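PDB 6RW0: protein angel homolog 2 from Homo sapiens, which acts as a 2',3'-cyclic phosphatase of the CCR4 family of deadenylases and may bind the 3' untranslated regions of messenger RNAs. Local coordinates for residues K94-D99 and P420-F425; P117-L122 and A140-H145. All coordinates share one frame; numbering follows the deposited sequence. Where two conformers were deposited one is given.

Interaction 1 (K94-D99 and P420-F425); sequences KHFDAD and PLLAKF
A98, just beyond the C-terminal end of helix 82-96, faces L422 of strand 421-428 with their CA atoms 7.9 Å apart, a spacing bridged entirely by side chains, without a hydrogen bond between the two segments. L422 does most of the bridging by dividing its two methyl groups between two partners. CD1 rests against the methyl group of A98, with L422 CD1 3.9 Å from A98 CB. L422 CD2 comes at the F96 ring obliquely, 3.4 Å from F96 CD1, a close fit, and 3.7 Å from F96 CG. L422 CG stands anti to the backbone N (chi1 -178°), and from there the two methyl groups part to F96 and A98. The F96 ring is also met from within its own helix: H95 ND1 sits over the centre of one face, 3.8 Å above the ring plane, and F96 CZ lies in turn at the edge of the imidazole. Between the two touching residues, D97 takes a left-handed backbone conformation (phi 50°) that leads the chain out of the helix and lets A98 turn its methyl group to the sheet. L395 of the adjacent strand touches both F96 and L422, and M55 of strand 49-58 also touches F96. L421 and F425 of the same strand touch I366 of strand 359-369 instead. A strand holding a helix end on one side and a second sheet on the other is characteristic of the DNase I-like endonuclease/exonuclease/phosphatase fold, a two-sheet sandwich with helices packed outside.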
loop_
_atom_site.group_PDB
_atom_site.type_symbol
_atom_site.label_atom_id
_atom_site.label_comp_id
_atom_site.label_asym_id
_atom_site.label_seq_id
_atom_site.Cartn_x
_atom_site.Cartn_y
_atom_site.Cartn_z
ATOM N N LYS A 94 17.453 6.722 4.011
ATOM C CA LYS A 94 18.449 6.863 5.065
ATOM C C LYS A 94 18.060 7.967 6.035
ATOM O O LYS A 94 18.225 7.827 7.253
ATOM C CB LYS A 94 19.815 7.149 4.442
ATOM C CG LYS A 94 20.922 7.216 5.457
ATOM C CD LYS A 94 22.294 7.205 4.811
ATOM C CE LYS A 94 23.367 7.342 5.886
ATOM N NZ LYS A 94 24.569 6.503 5.620
ATOM N N HIS A 95 17.521 9.067 5.514
ATOM C CA HIS A 95 17.191 10.205 6.354
ATOM C C HIS A 95 16.140 9.851 7.393
ATOM O O HIS A 95 16.267 10.215 8.569
ATOM C CB HIS A 95 16.679 11.331 5.472
ATOM C CG HIS A 95 16.363 12.572 6.226
ATOM N ND1 HIS A 95 15.075 13.000 6.452
ATOM C CD2 HIS A 95 17.175 13.470 6.831
ATOM C CE1 HIS A 95 15.108 14.130 7.137
ATOM N NE2 HIS A 95 16.369 14.428 7.388
ATOM N N PHE A 96 15.076 9.165 6.975
ATOM C CA PHE A 96 13.994 8.853 7.896
ATOM C C PHE A 96 14.309 7.668 8.785
ATOM O O PHE A 96 13.728 7.566 9.871
ATOM C CB PHE A 96 12.686 8.680 7.130
ATOM C CG PHE A 96 12.178 9.976 6.562
ATOM C CD1 PHE A 96 11.790 11.005 7.400
ATOM C CD2 PHE A 96 12.134 10.177 5.201
ATOM C CE1 PHE A 96 11.352 12.214 6.881
ATOM C CE2 PHE A 96 11.690 11.375 4.684
ATOM C CZ PHE A 96 11.301 12.391 5.525
ATOM N N ASP A 97 15.217 6.790 8.366
ATOM C CA ASP A 97 15.693 5.695 9.215
ATOM C C ASP A 97 14.531 4.920 9.840
ATOM O O ASP A 97 14.532 4.599 11.030
ATOM C CB ASP A 97 16.659 6.231 10.280
ATOM C CG ASP A 97 17.410 5.125 11.003
ATOM O OD1 ASP A 97 17.802 4.165 10.314
ATOM O OD2 ASP A 97 17.643 5.237 12.235
ATOM N N ALA A 98 13.545 4.581 9.013
ATOM C CA ALA A 98 12.369 3.885 9.521
ATOM C C ALA A 98 12.698 2.442 9.897
ATOM O O ALA A 98 13.538 1.789 9.277
ATOM C CB ALA A 98 11.259 3.874 8.477
ATOM N N ASP A 99 11.979 1.921 10.893
ATOM C CA ASP A 99 12.225 0.550 11.332
ATOM C C ASP A 99 11.710 -0.484 10.338
ATOM O O ASP A 99 12.270 -1.587 10.247
ATOM C CB ASP A 99 11.564 0.313 12.684
ATOM C CG ASP A 99 12.149 1.173 13.766
ATOM O OD1 ASP A 99 13.390 1.282 13.836
ATOM O OD2 ASP A 99 11.375 1.751 14.549
ATOM N N PRO A 420 6.558 9.447 0.033
ATOM C CA PRO A 420 6.590 8.417 1.080
ATOM C C PRO A 420 5.686 8.786 2.246
ATOM O O PRO A 420 5.617 9.947 2.656
ATOM C CB PRO A 420 8.062 8.382 1.506
ATOM C CG PRO A 420 8.566 9.764 1.202
ATOM C CD PRO A 420 7.816 10.223 -0.027
ATOM N N LEU A 421 5.004 7.784 2.786
ATOM C CA LEU A 421 4.194 7.907 3.991
ATOM C C LEU A 421 5.020 7.373 5.150
ATOM O O LEU A 421 5.790 6.420 4.980
ATOM C CB LEU A 421 2.919 7.077 3.840
ATOM C CG LEU A 421 1.791 7.696 3.004
ATOM C CD1 LEU A 421 2.172 7.940 1.557
ATOM C CD2 LEU A 421 0.529 6.813 3.071
ATOM N N LEU A 422 4.881 7.983 6.324
ATOM C CA LEU A 422 5.695 7.575 7.460
ATOM C C LEU A 422 4.906 7.768 8.737
ATOM O O LEU A 422 4.306 8.828 8.947
ATOM C CB LEU A 422 6.993 8.386 7.493
ATOM C CG LEU A 422 8.015 8.074 8.585
ATOM C CD1 LEU A 422 8.623 6.682 8.472
ATOM C CD2 LEU A 422 9.123 9.148 8.551
ATOM N N ALA A 423 4.931 6.750 9.596
ATOM C CA ALA A 423 4.219 6.774 10.859
ATOM C C ALA A 423 5.106 6.210 11.953
ATOM O O ALA A 423 5.924 5.317 11.708
ATOM C CB ALA A 423 2.960 5.911 10.785
ATOM N N LYS A 424 4.897 6.695 13.173
ATOM C CA LYS A 424 5.494 6.091 14.358
ATOM C C LYS A 424 4.384 5.526 15.233
ATOM O O LYS A 424 3.429 6.241 15.564
ATOM C CB LYS A 424 6.330 7.073 15.169
ATOM C CG LYS A 424 7.054 6.363 16.313
ATOM C CD LYS A 424 8.254 7.140 16.836
ATOM C CE LYS A 424 8.317 7.061 18.353
ATOM N NZ LYS A 424 9.654 7.416 18.889
ATOM N N PHE A 425 4.539 4.268 15.604
ATOM C CA PHE A 425 3.536 3.531 16.393
ATOM C C PHE A 425 4.092 3.122 17.756
ATOM O O PHE A 425 5.281 3.009 17.908
ATOM C CB PHE A 425 3.117 2.247 15.675
ATOM C CG PHE A 425 2.371 2.460 14.387
ATOM C CD1 PHE A 425 1.080 2.943 14.374
ATOM C CD2 PHE A 425 2.967 2.156 13.184
ATOM C CE1 PHE A 425 0.411 3.140 13.182
ATOM C CE2 PHE A 425 2.296 2.360 11.998
ATOM C CZ PHE A 425 1.021 2.842 11.999
#

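Interaction 2 (P117-L122 and A140-H145); sequences PSLESL and AICFKH
K144, near the end of strand 137-144, meets the carbonyl of L122 just past helix 108-121, and its side chain can be followed atom by atom. From CB the chain sets off with CG anti to the carbonyl carbon (chi1 -71°), which brings CG beside the carbonyl of A98. A bend at chi2 (-62°) then turns it along the outgoing end of the helix: K144 CD comes within 4.0 Å of L122 O, and K144 CE is the nearest methylene, 3.6 Å from L122 O. At the tip, K144 NZ stays 4.1 Å from L122 O, too far for a hydrogen bond; it pairs instead with D97 in a salt bridge and with the ring of Y124 in a cation-pi contact. Deeper in, the contact is apolar. L119 points its CD1 methyl group at the thiol of C142, with L119 CD1 3.9 Å from C142 SG, while L101 and C126 touch both side chains from the neighbouring strands. L119 also leans on I93 of helix 82-96. Toward the surface a water may span the segments, its oxygen 2.7 Å from E120 O and 2.8 Å from H145 NE2, but E120 has two conformers and this bridge is doubtful. The chemistry is thus graded, from a sulfur-methyl core to a lysine chain that brings CD and CE to the oxygen of a carbonyl. Because carbonyls near a helix C-terminus carry partial negative charge, the ammonium group of K144 and its polarised CE probably help stabilise this end, by electrostatics and not by a direct bond.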
loop_
_atom_site.group_PDB
_atom_site.type_symbol
_atom_site.label_atom_id
_atom_site.label_comp_id
_atom_site.label_asym_id
_atom_site.label_seq_id
_atom_site.Cartn_x
_atom_site.Cartn_y
_atom_site.Cartn_z
ATOM N N PRO A 117 21.300 -4.470 -1.819
ATOM C CA PRO A 117 22.575 -4.313 -1.146
ATOM C C PRO A 117 22.629 -3.012 -0.334
ATOM O O PRO A 117 23.138 -3.021 0.720
ATOM C CB PRO A 117 23.596 -4.321 -2.286
ATOM C CG PRO A 117 22.910 -5.054 -3.381
ATOM C CD PRO A 117 21.475 -4.611 -3.259
ATOM N N SER A 118 22.086 -1.926 -0.866
ATOM C CA SER A 118 22.125 -0.656 -0.152
ATOM C C SER A 118 21.301 -0.718 1.125
ATOM O O SER A 118 21.739 -0.235 2.173
ATOM C CB SER A 118 21.638 0.477 -1.058
ATOM O OG SER A 118 22.530 0.683 -2.144
ATOM N N LEU A 119 20.120 -1.332 1.073
ATOM C CA LEU A 119 19.309 -1.427 2.279
ATOM C C LEU A 119 19.933 -2.372 3.301
ATOM O O LEU A 119 19.876 -2.099 4.505
ATOM C CB LEU A 119 17.888 -1.860 1.926
ATOM C CG LEU A 119 17.114 -0.871 1.053
ATOM C CD1 LEU A 119 15.723 -1.389 0.701
ATOM C CD2 LEU A 119 17.000 0.488 1.751
ATOM N N GLU A 120 20.480 -3.465 2.804
ATOM C CA GLU A 120 21.177 -4.376 3.763
ATOM C C GLU A 120 22.388 -3.710 4.515
ATOM O O GLU A 120 22.657 -3.751 5.806
ATOM C CB GLU A 120 21.614 -5.676 3.082
ATOM C CG GLU A 120 20.456 -6.523 2.565
ATOM C CD GLU A 120 19.848 -7.593 3.465
ATOM O OE1 GLU A 120 20.606 -8.242 4.194
ATOM O OE2 GLU A 120 18.619 -7.799 3.396
ATOM N N SER A 121 23.016 -2.773 3.776
ATOM C CA SER A 121 24.120 -2.043 4.390
ATOM C C SER A 121 23.631 -1.112 5.492
ATOM O O SER A 121 24.392 -0.797 6.414
ATOM C CB SER A 121 24.914 -1.270 3.333
ATOM O OG SER A 121 24.218 -0.121 2.884
ATOM N N LEU A 122 22.377 -0.664 5.416
ATOM C CA LEU A 122 21.773 0.200 6.422
ATOM C C LEU A 122 21.185 -0.579 7.596
ATOM O O LEU A 122 20.643 0.038 8.522
ATOM C CB LEU A 122 20.670 1.058 5.792
ATOM C CG LEU A 122 21.068 2.070 4.719
ATOM C CD1 LEU A 122 19.857 2.780 4.134
ATOM C CD2 LEU A 122 22.065 3.076 5.307
ATOM N N ALA A 140 8.344 -4.960 -1.711
ATOM C CA ALA A 140 9.333 -5.397 -0.743
ATOM C C ALA A 140 8.884 -4.978 0.647
ATOM O O ALA A 140 8.282 -3.915 0.817
ATOM C CB ALA A 140 10.725 -4.836 -1.040
ATOM N N ILE A 141 9.146 -5.829 1.631
ATOM C CA ILE A 141 9.040 -5.452 3.037
ATOM C C ILE A 141 10.408 -5.663 3.659
ATOM O O ILE A 141 10.974 -6.758 3.571
ATOM C CB ILE A 141 7.962 -6.239 3.801
ATOM C CG1 ILE A 141 6.577 -6.012 3.208
ATOM C CG2 ILE A 141 7.949 -5.793 5.269
ATOM C CD1 ILE A 141 5.475 -6.916 3.798
ATOM N N CYS A 142 10.937 -4.615 4.275
ATOM C CA CYS A 142 12.263 -4.624 4.866
ATOM C C CYS A 142 12.131 -4.173 6.310
ATOM O O CYS A 142 11.260 -3.368 6.641
ATOM C CB CYS A 142 13.179 -3.656 4.113
ATOM S SG CYS A 142 13.112 -3.800 2.299
ATOM N N PHE A 143 12.966 -4.681 7.191
ATOM C CA PHE A 143 12.861 -4.303 8.616
ATOM C C PHE A 143 14.253 -4.315 9.244
ATOM O O PHE A 143 15.094 -5.034 8.794
ATOM C CB PHE A 143 11.881 -5.231 9.337
ATOM C CG PHE A 143 12.354 -6.651 9.387
ATOM C CD1 PHE A 143 11.952 -7.576 8.450
ATOM C CD2 PHE A 143 13.273 -7.023 10.338
ATOM C CE1 PHE A 143 12.429 -8.867 8.510
ATOM C CE2 PHE A 143 13.749 -8.310 10.393
ATOM C CZ PHE A 143 13.317 -9.224 9.486
ATOM N N LYS A 144 14.475 -3.444 10.215
ATOM C CA LYS A 144 15.793 -3.381 10.879
ATOM C C LYS A 144 15.972 -4.681 11.653
ATOM O O LYS A 144 15.144 -4.965 12.474
ATOM C CB LYS A 144 15.856 -2.176 11.817
ATOM C CG LYS A 144 15.914 -0.837 11.109
ATOM C CD LYS A 144 17.130 -0.666 10.261
ATOM C CE LYS A 144 17.407 0.779 9.914
ATOM N NZ LYS A 144 17.825 1.535 11.109
ATOM N N HIS A 145 17.080 -5.391 11.482
ATOM C CA HIS A 145 17.277 -6.659 12.232
ATOM C C HIS A 145 17.538 -6.383 13.718
ATOM O O HIS A 145 17.314 -7.268 14.476
ATOM C CB HIS A 145 18.222 -7.626 11.522
ATOM C CG HIS A 145 19.424 -7.011 10.947
ATOM N ND1 HIS A 145 20.395 -6.475 11.735
ATOM C CD2 HIS A 145 19.833 -6.895 9.675
ATOM C CE1 HIS A 145 21.356 -6.018 10.969
ATOM N NE2 HIS A 145 21.026 -6.257 9.706
HETATM O O HOH W 1 21.706 -6.031 6.971
#

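Interactions 1 and 2, with centres 13 Å apart, fasten the ends of two successive helices to the same mixed sheet, and K144 couples them. K144 NZ forms a salt bridge with D97 OD1 at 2.7 Å, and K144 N lies 2.9 Å from D99 O in a probable hydrogen bond from just before strand 100-107 to the end of 137-144. D97, which turns the chain out of helix 82-96, therefore shares the lysine that runs past the end of helix 108-121. L422 and C142 belong to strands separated in the sheet by 49-58 and 100-107. Both contacts form part of the helical layer over one sheet, their centres about 15 and 18 Å from that of the chain.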